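Local structure of VP24 (White spot syndrome virus, 5HLJ) at the interface of chains A and B. The protein is a major, probably membrane-associated, envelope protein of White spot syndrome virus that may associate with copies of itself. Numbering follows the deposited sequence. Chains: chain A/B, VP24.

Contact 1: the interface of chains A and B. Residues chain A 18, 108-109, 134, 167; chain B 18-20, 22, 44, 165.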
# COMPACT_ATOMS: atom_id res chain seq x y z
N SER A 18 -9.72 -8.39 7.95
CA SER A 18 -9.10 -7.10 7.72
C SER A 18 -9.98 -6.20 6.88
O SER A 18 -10.78 -6.67 6.09
CB SER A 18 -7.76 -7.26 7.01
OG SER A 18 -6.91 -8.08 7.78
N ASP A 108 -2.28 -2.00 10.56
CA ASP A 108 -1.16 -2.65 9.87
C ASP A 108 -0.31 -1.72 9.05
O ASP A 108 0.91 -1.86 9.00
CB ASP A 108 -1.68 -3.74 8.93
CG ASP A 108 -2.19 -4.93 9.66
OD1 ASP A 108 -1.46 -5.45 10.53
OD2 ASP A 108 -3.33 -5.34 9.35
N SER A 109 -0.97 -0.80 8.36
CA SER A 109 -0.28 0.05 7.41
C SER A 109 -1.12 1.25 7.09
O SER A 109 -2.32 1.27 7.34
CB SER A 109 0.03 -0.73 6.12
OG SER A 109 -1.13 -1.33 5.60
N PRO A 134 3.41 -0.33 12.77
CA PRO A 134 2.15 -1.00 13.14
C PRO A 134 1.80 -0.75 14.61
O PRO A 134 2.67 -0.81 15.45
CB PRO A 134 2.45 -2.48 12.88
CG PRO A 134 3.51 -2.45 11.81
CD PRO A 134 4.35 -1.24 12.10
N ARG A 167 -5.22 0.27 7.10
CA ARG A 167 -5.70 -1.10 7.16
C ARG A 167 -5.86 -1.57 8.59
O ARG A 167 -4.92 -1.53 9.37
CB ARG A 167 -4.76 -2.05 6.39
CG ARG A 167 -5.27 -3.49 6.43
CD ARG A 167 -4.45 -4.44 5.56
NE ARG A 167 -4.62 -5.84 5.96
CZ ARG A 167 -4.90 -6.84 5.11
NH1 ARG A 167 -5.05 -6.59 3.80
NH2 ARG A 167 -5.02 -8.09 5.56
N SER B 18 -6.43 -13.31 3.10
CA SER B 18 -5.22 -12.50 3.01
C SER B 18 -4.80 -11.97 4.36
O SER B 18 -5.63 -11.78 5.24
CB SER B 18 -5.43 -11.33 2.07
OG SER B 18 -5.80 -11.80 0.79
N GLU B 19 -3.51 -11.71 4.52
CA GLU B 19 -3.01 -11.13 5.75
C GLU B 19 -1.74 -10.33 5.48
O GLU B 19 -0.99 -10.64 4.56
CB GLU B 19 -2.78 -12.24 6.78
CG GLU B 19 -2.39 -11.74 8.15
CD GLU B 19 -2.36 -12.85 9.19
OE1 GLU B 19 -2.72 -14.00 8.86
OE2 GLU B 19 -1.98 -12.54 10.34
N ILE B 20 -1.53 -9.28 6.27
CA ILE B 20 -0.31 -8.50 6.21
C ILE B 20 0.71 -9.02 7.21
O ILE B 20 0.38 -9.26 8.37
CB ILE B 20 -0.59 -7.02 6.49
CG1 ILE B 20 -1.47 -6.42 5.39
CG2 ILE B 20 0.69 -6.25 6.53
CD1 ILE B 20 -0.77 -6.25 4.10
N ASN B 22 4.18 -8.05 9.01
CA ASN B 22 5.04 -6.89 9.29
C ASN B 22 6.37 -7.35 9.90
O ASN B 22 6.40 -7.92 10.99
CB ASN B 22 4.35 -5.89 10.22
CG ASN B 22 3.11 -5.26 9.58
OD1 ASN B 22 3.22 -4.49 8.63
ND2 ASN B 22 1.93 -5.57 10.12
N ARG B 44 -2.54 -15.07 11.98
CA ARG B 44 -3.83 -15.70 12.20
C ARG B 44 -4.13 -16.76 11.13
O ARG B 44 -4.78 -17.75 11.42
CB ARG B 44 -4.97 -14.67 12.23
CG ARG B 44 -4.59 -13.29 12.77
CD ARG B 44 -5.83 -12.36 12.94
NE ARG B 44 -6.93 -12.69 12.03
CZ ARG B 44 -7.07 -12.21 10.79
NH1 ARG B 44 -6.16 -11.37 10.28
NH2 ARG B 44 -8.12 -12.58 10.05
N SER B 165 6.29 -4.29 5.07
CA SER B 165 4.97 -4.88 5.04
C SER B 165 4.80 -5.76 3.81
O SER B 165 5.01 -5.31 2.69
CB SER B 165 3.88 -3.81 5.04
OG SER B 165 3.68 -3.29 6.34
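A:Arg167, on strand 161-170, lies across B:Ile20 of strand 19-28 and carries much of the packing in this contact between two VP24 copies. From CB the chain leaves with CG anti to the backbone N (chi1 -179°) and runs extended to NE. CD already touches B:Ile20 CG1, at 3.6 Å. Next along, NE comes to 3.3 Å from the same CG1. Within its own chain NE also makes a long salt bridge, 3.7 Å from the carboxylate oxygen OD2 of A:Asp108, which would partly balance the two charges. The guanidinium is sandwiched: B:Ile20 CG1 sits toward the rim of one face, and A:Ser18 CB lies over the rim of the other. At the tip, NH2 is 3.6 Å from B:Glu19 CA. The guanidinium edge faces B:Ser18 O in plane, NH2 lying 3.8 Å from it, a contact and not a hydrogen bond. B:Asn22 ND2 gives a weak hydrogen bond to A:Asp108 OD1 (3.4 Å), carboxylate and amide planes 30° apart. A:Pro134 CG meets this amide tip to tip, 3.6 Å from B:Asn22 CG. B:Ser165 OG donates a hydrogen bond to B:Asn22 OD1 (2.6 Å), nearly along the C=O axis, which would fix the amide's rotation. In this assembly the patch joins two copies mainly by packing; the virion may or may not use it.

Contact 2: the interface of chains A and B. Residues chain A 173-178; chain B 22-24, 37-41, 51.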
# COMPACT_ATOMS: atom_id res chain seq x y z
N ASP A 173 -1.09 -9.51 17.58
CA ASP A 173 0.19 -10.18 17.33
C ASP A 173 1.15 -9.32 16.51
O ASP A 173 0.79 -8.79 15.46
CB ASP A 173 -0.04 -11.52 16.61
CG ASP A 173 -0.57 -12.60 17.53
OD1 ASP A 173 -0.00 -12.79 18.63
OD2 ASP A 173 -1.56 -13.26 17.14
N LEU A 174 2.37 -9.19 17.02
CA LEU A 174 3.41 -8.42 16.35
C LEU A 174 4.72 -9.20 16.33
O LEU A 174 4.91 -10.15 17.11
CB LEU A 174 3.63 -7.08 17.06
CG LEU A 174 2.48 -6.07 17.09
CD1 LEU A 174 2.85 -4.93 18.03
CD2 LEU A 174 2.17 -5.54 15.70
N PHE A 175 5.61 -8.80 15.43
CA PHE A 175 6.91 -9.43 15.32
C PHE A 175 7.66 -9.44 16.65
O PHE A 175 7.81 -8.40 17.30
CB PHE A 175 7.74 -8.72 14.26
CG PHE A 175 9.06 -9.37 13.99
CD1 PHE A 175 9.12 -10.65 13.43
CD2 PHE A 175 10.25 -8.71 14.28
CE1 PHE A 175 10.34 -11.26 13.18
CE2 PHE A 175 11.48 -9.32 14.03
CZ PHE A 175 11.52 -10.59 13.47
N LYS A 176 8.13 -10.61 17.07
CA LYS A 176 8.95 -10.70 18.27
C LYS A 176 10.44 -10.94 17.91
O LYS A 176 10.83 -12.03 17.46
CB LYS A 176 8.42 -11.79 19.21
CG LYS A 176 9.41 -12.21 20.29
CD LYS A 176 8.77 -12.92 21.48
CE LYS A 176 9.81 -13.26 22.55
NZ LYS A 176 9.83 -12.23 23.66
N VAL A 177 11.25 -9.91 18.09
CA VAL A 177 12.68 -9.99 17.80
C VAL A 177 13.40 -11.10 18.57
O VAL A 177 13.27 -11.21 19.78
CB VAL A 177 13.37 -8.65 18.11
CG1 VAL A 177 14.86 -8.77 17.94
CG2 VAL A 177 12.82 -7.57 17.20
N GLY A 178 14.17 -11.91 17.86
CA GLY A 178 14.94 -13.00 18.46
C GLY A 178 16.29 -12.57 19.03
O GLY A 178 16.57 -11.38 19.17
N ASN B 22 4.18 -8.05 9.01
CA ASN B 22 5.04 -6.89 9.29
C ASN B 22 6.37 -7.35 9.90
O ASN B 22 6.40 -7.92 10.99
CB ASN B 22 4.35 -5.89 10.22
CG ASN B 22 3.11 -5.26 9.58
OD1 ASN B 22 3.22 -4.49 8.63
ND2 ASN B 22 1.93 -5.57 10.12
N LEU B 23 7.46 -7.10 9.17
CA LEU B 23 8.80 -7.50 9.58
C LEU B 23 9.75 -6.30 9.62
O LEU B 23 9.47 -5.25 9.03
CB LEU B 23 9.36 -8.55 8.64
CG LEU B 23 8.59 -9.86 8.49
CD1 LEU B 23 9.34 -10.76 7.53
CD2 LEU B 23 8.42 -10.55 9.85
N THR B 24 10.88 -6.48 10.28
CA THR B 24 11.90 -5.45 10.34
C THR B 24 13.09 -5.81 9.47
O THR B 24 13.49 -6.96 9.41
CB THR B 24 12.33 -5.22 11.81
OG1 THR B 24 11.20 -4.74 12.55
CG2 THR B 24 13.41 -4.19 11.89
N VAL B 37 15.80 -8.77 10.30
CA VAL B 37 16.05 -8.97 11.72
C VAL B 37 15.43 -10.31 12.08
O VAL B 37 14.27 -10.57 11.75
CB VAL B 37 15.44 -7.85 12.59
CG1 VAL B 37 15.50 -8.21 14.06
CG2 VAL B 37 16.15 -6.52 12.31
N ASN B 38 16.19 -11.20 12.71
CA ASN B 38 15.66 -12.54 13.00
C ASN B 38 14.64 -12.47 14.13
O ASN B 38 14.68 -11.54 14.95
CB ASN B 38 16.79 -13.51 13.34
CG ASN B 38 17.58 -13.07 14.55
OD1 ASN B 38 18.37 -12.12 14.47
ND2 ASN B 38 17.39 -13.75 15.67
N GLY B 39 13.73 -13.43 14.17
CA GLY B 39 12.66 -13.42 15.15
C GLY B 39 11.49 -14.22 14.61
O GLY B 39 11.64 -14.96 13.63
N THR B 40 10.33 -14.08 15.25
CA THR B 40 9.15 -14.87 14.90
C THR B 40 7.91 -14.00 14.90
O THR B 40 7.88 -12.92 15.49
CB THR B 40 8.93 -16.06 15.87
OG1 THR B 40 8.86 -15.57 17.21
CG2 THR B 40 10.07 -17.07 15.77
N LEU B 41 6.88 -14.48 14.23
CA LEU B 41 5.62 -13.76 14.15
C LEU B 41 4.49 -14.76 14.06
O LEU B 41 4.47 -15.60 13.17
CB LEU B 41 5.59 -12.81 12.94
CG LEU B 41 4.26 -12.15 12.54
CD1 LEU B 41 3.75 -11.17 13.59
CD2 LEU B 41 4.38 -11.45 11.20
N VAL B 51 11.73 -16.14 11.02
CA VAL B 51 12.77 -15.46 10.28
C VAL B 51 14.13 -15.90 10.80
O VAL B 51 14.59 -15.39 11.83
CB VAL B 51 12.61 -13.93 10.39
CG1 VAL B 51 13.67 -13.23 9.58
CG2 VAL B 51 11.22 -13.50 9.94
O HOH W 1 4.89 -7.23 13.14
O HOH W 2 10.83 -14.72 18.41
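A:Phe175 is the plug of this contact, in which the C-terminal segment of chain A adds a short antiparallel strand, 176-177, to strand 39-42 of chain B. With CG anti to the backbone N (chi1 -175°), its ring reaches in between strand 19-28 and residues 37-41. The phenyl lies along the B:Gly39 main chain with carbonyl oxygens near its rim: CZ is 3.2 Å from B:Val37 O, and CD1 is 3.3 Å from B:Thr40 O. B:Leu23 crosses the ring at about a right angle, CD2 lying 3.7 Å from CD1 of the phenyl. Farther in, B:Val51 CG2 touches CE1. B:Leu41 CD1 packs beside the main chain at the ring's root, 3.5 Å from A:Leu174 C. The backbone alongside is firmly paired: A:Lys176 N donates to B:Thr40 O at 2.8 Å, nearly along the C=O axis, and B:Thr40 N returns a bond to A:Lys176 O. A:Gly178 N extends the ladder to B:Asn38 O (3.0 Å), approaching from above the carbonyl plane. The margins are looser and wetter. One water links A:Phe175 N to B:Asn22 O, 2.7 Å from the latter; another joins A:Lys176 O to the hydroxyl OG1 of B:Thr40. In this assembly, strand addition and the buried phenyl fasten the tail of one copy onto its neighbour, a pairing that the virion may or may not use.

Contact 3: the interface of chains A and B. Residues chain A 81, 129-132, 148-150; chain B 113-116, 123-124.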
# COMPACT_ATOMS: atom_id res chain seq x y z
N LEU A 81 7.34 12.99 17.50
CA LEU A 81 8.36 13.18 16.48
C LEU A 81 8.97 14.58 16.53
O LEU A 81 8.26 15.56 16.73
CB LEU A 81 7.74 12.96 15.10
CG LEU A 81 7.89 11.67 14.28
CD1 LEU A 81 8.11 10.42 15.11
CD2 LEU A 81 6.68 11.54 13.33
N VAL A 129 8.02 11.24 2.21
CA VAL A 129 8.30 9.94 2.79
C VAL A 129 7.35 9.75 3.98
O VAL A 129 7.22 10.63 4.83
CB VAL A 129 9.78 9.80 3.23
CG1 VAL A 129 10.04 8.46 3.90
CG2 VAL A 129 10.68 9.97 2.04
N LEU A 130 6.66 8.62 3.97
CA LEU A 130 5.71 8.26 5.01
C LEU A 130 6.36 7.45 6.11
O LEU A 130 7.01 6.45 5.83
CB LEU A 130 4.59 7.42 4.41
CG LEU A 130 3.18 7.97 4.26
CD1 LEU A 130 2.28 6.84 3.76
CD2 LEU A 130 2.71 8.46 5.60
N TYR A 131 6.19 7.87 7.36
CA TYR A 131 6.60 7.05 8.48
C TYR A 131 5.38 6.38 9.14
O TYR A 131 4.42 7.06 9.53
CB TYR A 131 7.38 7.86 9.53
CG TYR A 131 7.54 7.07 10.81
CD1 TYR A 131 8.45 6.03 10.89
CD2 TYR A 131 6.73 7.31 11.91
CE1 TYR A 131 8.57 5.27 12.05
CE2 TYR A 131 6.83 6.55 13.06
CZ TYR A 131 7.76 5.54 13.12
OH TYR A 131 7.88 4.79 14.26
N PHE A 132 5.41 5.06 9.28
CA PHE A 132 4.39 4.38 10.07
C PHE A 132 4.86 3.05 10.64
O PHE A 132 5.38 2.19 9.93
CB PHE A 132 3.12 4.12 9.24
CG PHE A 132 2.02 3.48 10.05
CD1 PHE A 132 1.35 4.21 11.04
CD2 PHE A 132 1.69 2.15 9.88
CE1 PHE A 132 0.35 3.63 11.81
CE2 PHE A 132 0.69 1.56 10.65
CZ PHE A 132 0.01 2.31 11.61
N GLY A 148 4.00 9.86 10.44
CA GLY A 148 4.65 11.08 10.00
C GLY A 148 4.74 11.16 8.50
O GLY A 148 4.71 10.14 7.79
N ALA A 149 4.83 12.38 7.99
CA ALA A 149 5.10 12.57 6.58
C ALA A 149 6.07 13.72 6.45
O ALA A 149 5.86 14.77 7.05
CB ALA A 149 3.82 12.83 5.77
N THR A 150 7.13 13.52 5.69
CA THR A 150 8.07 14.58 5.43
C THR A 150 8.05 14.93 3.95
O THR A 150 8.44 14.12 3.10
CB THR A 150 9.49 14.18 5.89
OG1 THR A 150 9.53 14.16 7.32
CG2 THR A 150 10.55 15.18 5.40
N SER B 113 8.45 1.40 5.28
CA SER B 113 8.53 2.63 6.02
C SER B 113 9.92 2.65 6.65
O SER B 113 10.39 1.61 7.11
CB SER B 113 7.43 2.69 7.08
OG SER B 113 7.72 3.68 8.06
N PRO B 114 10.58 3.82 6.66
CA PRO B 114 11.78 3.91 7.50
C PRO B 114 11.41 3.66 8.95
O PRO B 114 10.28 3.98 9.32
CB PRO B 114 12.26 5.35 7.29
CG PRO B 114 11.00 6.11 6.89
CD PRO B 114 10.20 5.11 6.07
N GLY B 115 12.31 3.07 9.73
CA GLY B 115 12.13 2.97 11.17
C GLY B 115 12.66 4.25 11.82
O GLY B 115 13.21 5.12 11.14
N LEU B 116 12.46 4.38 13.14
CA LEU B 116 12.99 5.54 13.87
C LEU B 116 14.49 5.39 14.02
O LEU B 116 14.99 4.28 14.15
CB LEU B 116 12.32 5.66 15.24
CG LEU B 116 10.83 6.02 15.21
CD1 LEU B 116 10.21 5.85 16.59
CD2 LEU B 116 10.60 7.43 14.66
N PHE B 123 12.87 10.12 11.51
CA PHE B 123 13.03 9.03 10.56
C PHE B 123 13.75 9.51 9.32
O PHE B 123 13.71 10.69 9.00
CB PHE B 123 11.67 8.40 10.20
CG PHE B 123 10.68 9.37 9.60
CD1 PHE B 123 9.82 10.11 10.43
CD2 PHE B 123 10.59 9.54 8.22
CE1 PHE B 123 8.90 10.99 9.89
CE2 PHE B 123 9.66 10.43 7.67
CZ PHE B 123 8.82 11.17 8.50
N SER B 124 14.42 8.61 8.62
CA SER B 124 15.07 9.01 7.38
C SER B 124 14.08 9.37 6.28
O SER B 124 13.22 8.57 5.91
CB SER B 124 15.98 7.90 6.89
OG SER B 124 16.32 8.16 5.55
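Residues 113-116 and 123-124 of chain B pack here against strands 128-131 and 141-151 of chain A, an interface that may help hold neighbouring copies together. Its two main aromatic side chains, A:Tyr131 and B:Phe123, cross obliquely without stacking ring on ring. Instead the CB methylene of A:Tyr131 sits over the centre of the B:Phe123 face, 3.4 Å from the ring centroid, in a CH-pi contact. B:Phe123 reaches this place with CG in the crowded position between its backbone N and carbonyl carbon (chi1 58°). A:Thr150 runs antiparallel alongside the ring, its hydroxyl OG1 3.3 Å from CZ at the ring tip. The ring of A:Tyr131 points elsewhere. CG is anti to the backbone N (chi1 168°), which carries the phenol toward B:Leu116, met at about a right angle: CD2 of the leucine is 3.7 Å from CZ. A:Leu81 extends this apolar patch, its CD1 3.9 Å from B:Leu116 CD2. Two residues back on the same face of the strand, A:Val129 CG1 meets B:Pro114 CG at 3.9 Å. The tyrosine ring also turns an edge to the carbonyl O of B:Pro114, which lies in its plane. That oxygen accepts an intrachain hydrogen bond from B:Ser113 OG at 2.9 Å. The same hydroxyl, anti to its own backbone N, receives an almost straight hydrogen bond from the backbone of A:Phe132, N to OG 3.0 Å, 173° at the hydrogen.

The centres of the C-alpha atoms of contact 1 and contact 2 lie about 13 Å apart. Strand 19-28 of chain B runs through both, and B:Asn22 belongs to both, its side chain serving the first and its carbonyl the second. Contact 3, measured the same way, stands about 18 Å from contact 1 and 20 Å from contact 2. Strand 105-114 enters contact 1 from chain A but contact 3 from chain B, so the copies use this strand differently. Such an unequal pairing, not an exact two-fold, could be propagated to further copies, in keeping with the three in the deposited assembly; the structure alone does not show whether it occurs in the virion.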